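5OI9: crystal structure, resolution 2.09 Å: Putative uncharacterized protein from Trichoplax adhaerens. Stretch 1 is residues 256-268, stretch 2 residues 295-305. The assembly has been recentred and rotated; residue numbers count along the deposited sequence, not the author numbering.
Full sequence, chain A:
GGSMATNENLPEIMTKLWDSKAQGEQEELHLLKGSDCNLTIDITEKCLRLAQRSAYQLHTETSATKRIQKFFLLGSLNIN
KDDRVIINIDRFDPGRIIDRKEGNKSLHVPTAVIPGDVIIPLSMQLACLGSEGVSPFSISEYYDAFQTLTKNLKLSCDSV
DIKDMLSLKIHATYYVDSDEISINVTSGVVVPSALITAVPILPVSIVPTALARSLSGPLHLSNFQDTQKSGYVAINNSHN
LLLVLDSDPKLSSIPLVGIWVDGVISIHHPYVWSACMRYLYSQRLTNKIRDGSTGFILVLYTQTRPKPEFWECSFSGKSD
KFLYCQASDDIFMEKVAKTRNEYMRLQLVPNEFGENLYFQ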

# COMPACT_ATOMS: atom_id res chain seq x y z
N LEU A 256 -18.66 14.89 7.30
CA LEU A 256 -18.47 13.50 6.89
C LEU A 256 -18.59 12.57 8.09
O LEU A 256 -18.16 12.91 9.20
N VAL A 257 -19.19 11.40 7.86
CA VAL A 257 -19.40 10.41 8.90
C VAL A 257 -18.80 9.05 8.56
O VAL A 257 -18.96 8.11 9.34
N GLY A 258 -18.13 8.92 7.43
CA GLY A 258 -17.55 7.64 7.06
C GLY A 258 -17.26 7.59 5.57
O GLY A 258 -17.06 8.61 4.92
N ILE A 259 -17.25 6.36 5.05
CA ILE A 259 -16.82 6.07 3.69
C ILE A 259 -17.73 5.02 3.08
O ILE A 259 -18.47 4.32 3.78
N TRP A 260 -17.68 4.92 1.75
CA TRP A 260 -18.25 3.80 1.03
C TRP A 260 -17.17 3.18 0.16
O TRP A 260 -16.26 3.86 -0.31
N VAL A 261 -17.27 1.86 -0.03
CA VAL A 261 -16.30 1.11 -0.82
C VAL A 261 -17.05 0.16 -1.74
O VAL A 261 -18.03 -0.47 -1.34
N ASP A 262 -16.58 0.07 -2.99
CA ASP A 262 -17.20 -0.76 -4.01
C ASP A 262 -16.14 -1.64 -4.66
O ASP A 262 -14.96 -1.28 -4.72
N GLY A 263 -16.56 -2.80 -5.14
CA GLY A 263 -15.71 -3.64 -5.96
C GLY A 263 -14.82 -4.62 -5.22
O GLY A 263 -13.79 -5.02 -5.76
N VAL A 264 -15.19 -5.02 -4.00
CA VAL A 264 -14.45 -6.04 -3.27
C VAL A 264 -15.40 -7.20 -2.98
O VAL A 264 -16.62 -7.08 -3.07
N ILE A 265 -14.81 -8.34 -2.61
CA ILE A 265 -15.61 -9.52 -2.29
C ILE A 265 -16.08 -9.48 -0.84
O ILE A 265 -17.22 -9.85 -0.54
N SER A 266 -15.23 -9.03 0.08
CA SER A 266 -15.59 -8.97 1.49
C SER A 266 -14.88 -7.79 2.14
O SER A 266 -14.12 -7.06 1.49
N ILE A 267 -15.14 -7.61 3.43
CA ILE A 267 -14.50 -6.54 4.19
C ILE A 267 -13.03 -6.82 4.45
O ILE A 267 -12.29 -5.91 4.85
N HIS A 268 -12.57 -8.05 4.23
CA HIS A 268 -11.18 -8.41 4.48
C HIS A 268 -10.24 -7.98 3.36
O HIS A 268 -9.02 -8.12 3.52
N GLY A 295 -16.30 6.05 16.18
CA GLY A 295 -16.81 5.05 15.26
C GLY A 295 -17.37 5.74 14.03
O GLY A 295 -18.09 6.74 14.15
N PHE A 296 -17.03 5.25 12.85
CA PHE A 296 -17.53 5.82 11.61
C PHE A 296 -18.13 4.71 10.76
O PHE A 296 -17.87 3.52 10.99
N ILE A 297 -18.93 5.10 9.80
CA ILE A 297 -19.73 4.14 9.05
C ILE A 297 -19.00 3.75 7.78
O ILE A 297 -18.29 4.56 7.16
N LEU A 298 -19.15 2.49 7.40
CA LEU A 298 -18.67 1.98 6.12
C LEU A 298 -19.85 1.36 5.39
O LEU A 298 -20.48 0.43 5.91
N VAL A 299 -20.17 1.89 4.22
CA VAL A 299 -21.18 1.31 3.34
C VAL A 299 -20.42 0.49 2.31
O VAL A 299 -19.74 1.04 1.44
N LEU A 300 -20.52 -0.83 2.41
CA LEU A 300 -19.69 -1.75 1.64
C LEU A 300 -20.53 -2.41 0.56
O LEU A 300 -21.40 -3.24 0.85
N TYR A 301 -20.26 -2.05 -0.70
CA TYR A 301 -20.92 -2.67 -1.85
C TYR A 301 -20.05 -3.82 -2.33
O TYR A 301 -19.13 -3.64 -3.13
N THR A 302 -20.34 -5.02 -1.84
CA THR A 302 -19.57 -6.18 -2.28
C THR A 302 -20.05 -6.66 -3.64
O THR A 302 -21.19 -6.41 -4.06
N GLN A 303 -19.16 -7.34 -4.35
CA GLN A 303 -19.46 -7.87 -5.67
C GLN A 303 -20.30 -9.14 -5.63
O GLN A 303 -20.79 -9.57 -6.68
N THR A 304 -20.48 -9.74 -4.45
CA THR A 304 -21.16 -11.02 -4.34
C THR A 304 -22.56 -10.92 -3.73
O THR A 304 -23.22 -11.95 -3.58
N ARG A 305 -23.02 -9.72 -3.39
CA ARG A 305 -24.32 -9.55 -2.76
C ARG A 305 -25.08 -8.40 -3.41
O ARG A 305 -24.46 -7.41 -3.82

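The firmest polar contacts between the two stretches are backbone hydrogen bonds of a parallel β ladder, with strand directions 26° apart. Tyr 301 N donates to Val 261 O at 2.8 Å, with an N-H...O angle of 162°. Four further bonds measure 3.0 Å each: Ile 297 N to Val 257 O, Ile 259 N to Ile 297 O, Val 299 N to Ile 259 O, and Val 261 N to Val 299 O, at angles of 160° to 172°. Their alternation is the parallel signature: Ile 259 and Val 261 use both N and O on the partner strand, while Trp 260 between them makes no backbone hydrogen bond to the partner strand. Where the chain turns a corner at Gly 263, the ladder loosens; Gly 263 N to Tyr 301 O is a weak bond, 3.4 Å and 146°. Beyond it, Gln 303 N to Val 264 O, at 2.9 Å and 157°, ties the two stretches together again.

No side-chain hydrogen bond crosses between the stretches. Asp 262 (chi1 t) brings OD1 to 3.3 Å from Tyr 301 O, but both atoms are acceptors. Gln 303 (chi1 m, chi2 t) points toward stretch 1, and its NE2 lies 3.2 Å from Gly 263 O at an angle too poor for a hydrogen bond; NE2 is satisfied elsewhere in the structure. Within stretch 1, Ser 266 (p) accepts at OG from His 268 N, 3.2 Å away.

The remaining side-chain packing is largely apolar, and the register sorts it by face. Ile 259, Val 261, Leu 298 and Leu 300 share one face. Leu 298 (t, p) and Leu 300 (t, p) both bend their ends nearer to stretch 1. Leu 298 CD1 sits 3.8 Å from Ile 259 CG1 and 3.8 Å from Val 261 CG2, bridging two successive side chains of this face. Leu 300 CD1 similarly reaches Val 261 CB at 3.7 Å and Val 264 CG2 at 3.8 Å, while its CD2 meets Ile 267 CB at 3.7 Å. Ile 267 (t, t) also places CD1 4.2 Å from Leu 298 CD2, so the loop after the corner packs against the same two leucines. Ile 259 is p, t; Val 261 is t and Val 264 m. At the start of the ladder, Phe 296 (p) points toward stretch 1, and Ile 259 CG1 lies at its ring edge, 4.5 Å from CE1.

The other face carries Trp 260, Asp 262, Ile 297, Val 299 and Tyr 301. Trp 260 (p) leads its indole away, leaving CB to pack 4.0 Å from Val 299 CB and 4.3 Å from Tyr 301 CE2, at the edge of that ring; Tyr 301 is m and Val 299 t. Gly 258 faces Ile 297 on this side: an ideal CB would lie 2.0 Å from Ile 297 O, a clash, and its backbone angles independently call for glycine. Just before it, Val 257 (m) points sideways, its CG2 4.1 Å from Ile 297 CG2.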

# COMPACT_ATOMS: atom_id res chain seq x y z
CB LEU A 256 -17.10 13.32 6.22
CG LEU A 256 -16.91 14.07 4.90
CD1 LEU A 256 -15.48 13.96 4.41
CD2 LEU A 256 -17.89 13.55 3.85
CB VAL A 257 -20.90 10.25 9.23
CG1 VAL A 257 -21.44 11.52 9.89
CG2 VAL A 257 -21.68 9.91 7.97
CB ILE A 259 -15.36 5.57 3.64
CG1 ILE A 259 -15.23 4.26 4.42
CG2 ILE A 259 -14.40 6.61 4.17
CD1 ILE A 259 -13.84 3.63 4.36
CB TRP A 260 -19.47 4.21 0.18
CG TRP A 260 -19.19 5.22 -0.89
CD1 TRP A 260 -19.34 6.57 -0.81
CD2 TRP A 260 -18.73 4.94 -2.22
NE1 TRP A 260 -19.00 7.16 -2.01
CE2 TRP A 260 -18.62 6.18 -2.89
CE3 TRP A 260 -18.39 3.78 -2.91
CZ2 TRP A 260 -18.18 6.28 -4.21
CZ3 TRP A 260 -17.96 3.88 -4.22
CH2 TRP A 260 -17.86 5.12 -4.86
CB VAL A 261 -15.31 0.33 0.08
CG1 VAL A 261 -14.42 -0.58 -0.75
CG2 VAL A 261 -14.46 1.29 0.91
CB ASP A 262 -17.89 0.12 -5.08
CG ASP A 262 -18.55 -0.69 -6.17
OD1 ASP A 262 -18.92 -1.86 -5.92
OD2 ASP A 262 -18.69 -0.16 -7.30
CB VAL A 264 -13.84 -5.50 -1.96
CG1 VAL A 264 -12.92 -4.32 -2.24
CG2 VAL A 264 -14.94 -5.11 -0.98
CB ILE A 265 -14.82 -10.80 -2.61
CG1 ILE A 265 -14.85 -11.06 -4.12
CG2 ILE A 265 -15.39 -11.99 -1.86
CD1 ILE A 265 -14.05 -12.27 -4.54
CB SER A 266 -15.24 -10.28 2.20
OG SER A 266 -13.84 -10.38 2.41
CB ILE A 267 -15.26 -6.32 5.51
CG1 ILE A 267 -14.85 -5.00 6.17
CG2 ILE A 267 -15.06 -7.50 6.46
CD1 ILE A 267 -15.56 -4.72 7.45
CB HIS A 268 -11.06 -9.92 4.68
CG HIS A 268 -11.94 -10.45 5.78
ND1 HIS A 268 -11.68 -10.23 7.11
CD2 HIS A 268 -13.07 -11.19 5.73
CE1 HIS A 268 -12.62 -10.80 7.84
NE2 HIS A 268 -13.47 -11.39 7.03
CB PHE A 296 -16.44 6.58 10.84
CG PHE A 296 -15.28 5.73 10.41
CD1 PHE A 296 -15.24 5.16 9.15
CD2 PHE A 296 -14.20 5.53 11.26
CE1 PHE A 296 -14.16 4.39 8.75
CE2 PHE A 296 -13.12 4.76 10.87
CZ PHE A 296 -13.10 4.19 9.61
CB ILE A 297 -21.14 4.69 8.75
CG1 ILE A 297 -22.06 3.58 8.26
CG2 ILE A 297 -21.07 5.83 7.73
CD1 ILE A 297 -23.53 3.91 8.34
CB LEU A 298 -17.55 0.95 6.32
CG LEU A 298 -17.26 0.03 5.13
CD1 LEU A 298 -16.70 0.81 3.95
CD2 LEU A 298 -16.30 -1.08 5.55
CB VAL A 299 -22.06 2.39 2.69
CG1 VAL A 299 -23.13 1.75 1.83
CG2 VAL A 299 -22.68 3.28 3.75
CB LEU A 300 -19.06 -2.80 2.56
CG LEU A 300 -17.96 -3.66 1.95
CD1 LEU A 300 -16.82 -2.79 1.44
CD2 LEU A 300 -17.45 -4.67 2.97
CB TYR A 301 -21.14 -1.64 -2.96
CG TYR A 301 -22.08 -0.53 -2.57
CD1 TYR A 301 -23.45 -0.66 -2.77
CD2 TYR A 301 -21.61 0.65 -2.01
CE1 TYR A 301 -24.32 0.35 -2.41
CE2 TYR A 301 -22.47 1.67 -1.65
CZ TYR A 301 -23.83 1.51 -1.86
OH TYR A 301 -24.69 2.52 -1.50
CB THR A 302 -19.67 -7.32 -1.26
OG1 THR A 302 -21.00 -7.86 -1.26
CG2 THR A 302 -19.32 -6.83 0.13
CB GLN A 303 -18.16 -8.16 -6.43
CG GLN A 303 -17.29 -6.94 -6.70
CD GLN A 303 -15.91 -7.31 -7.20
OE1 GLN A 303 -15.35 -8.33 -6.80
NE2 GLN A 303 -15.37 -6.49 -8.09
CB THR A 304 -20.31 -12.00 -3.51
OG1 THR A 304 -20.08 -11.45 -2.21
CG2 THR A 304 -18.97 -12.25 -4.20
CB ARG A 305 -24.19 -9.29 -1.25
CG ARG A 305 -23.29 -10.27 -0.53
CD ARG A 305 -23.54 -10.25 0.96
NE ARG A 305 -24.90 -10.67 1.28
CZ ARG A 305 -25.37 -10.78 2.51
NH1 ARG A 305 -24.60 -10.51 3.56
NH2 ARG A 305 -26.62 -11.17 2.70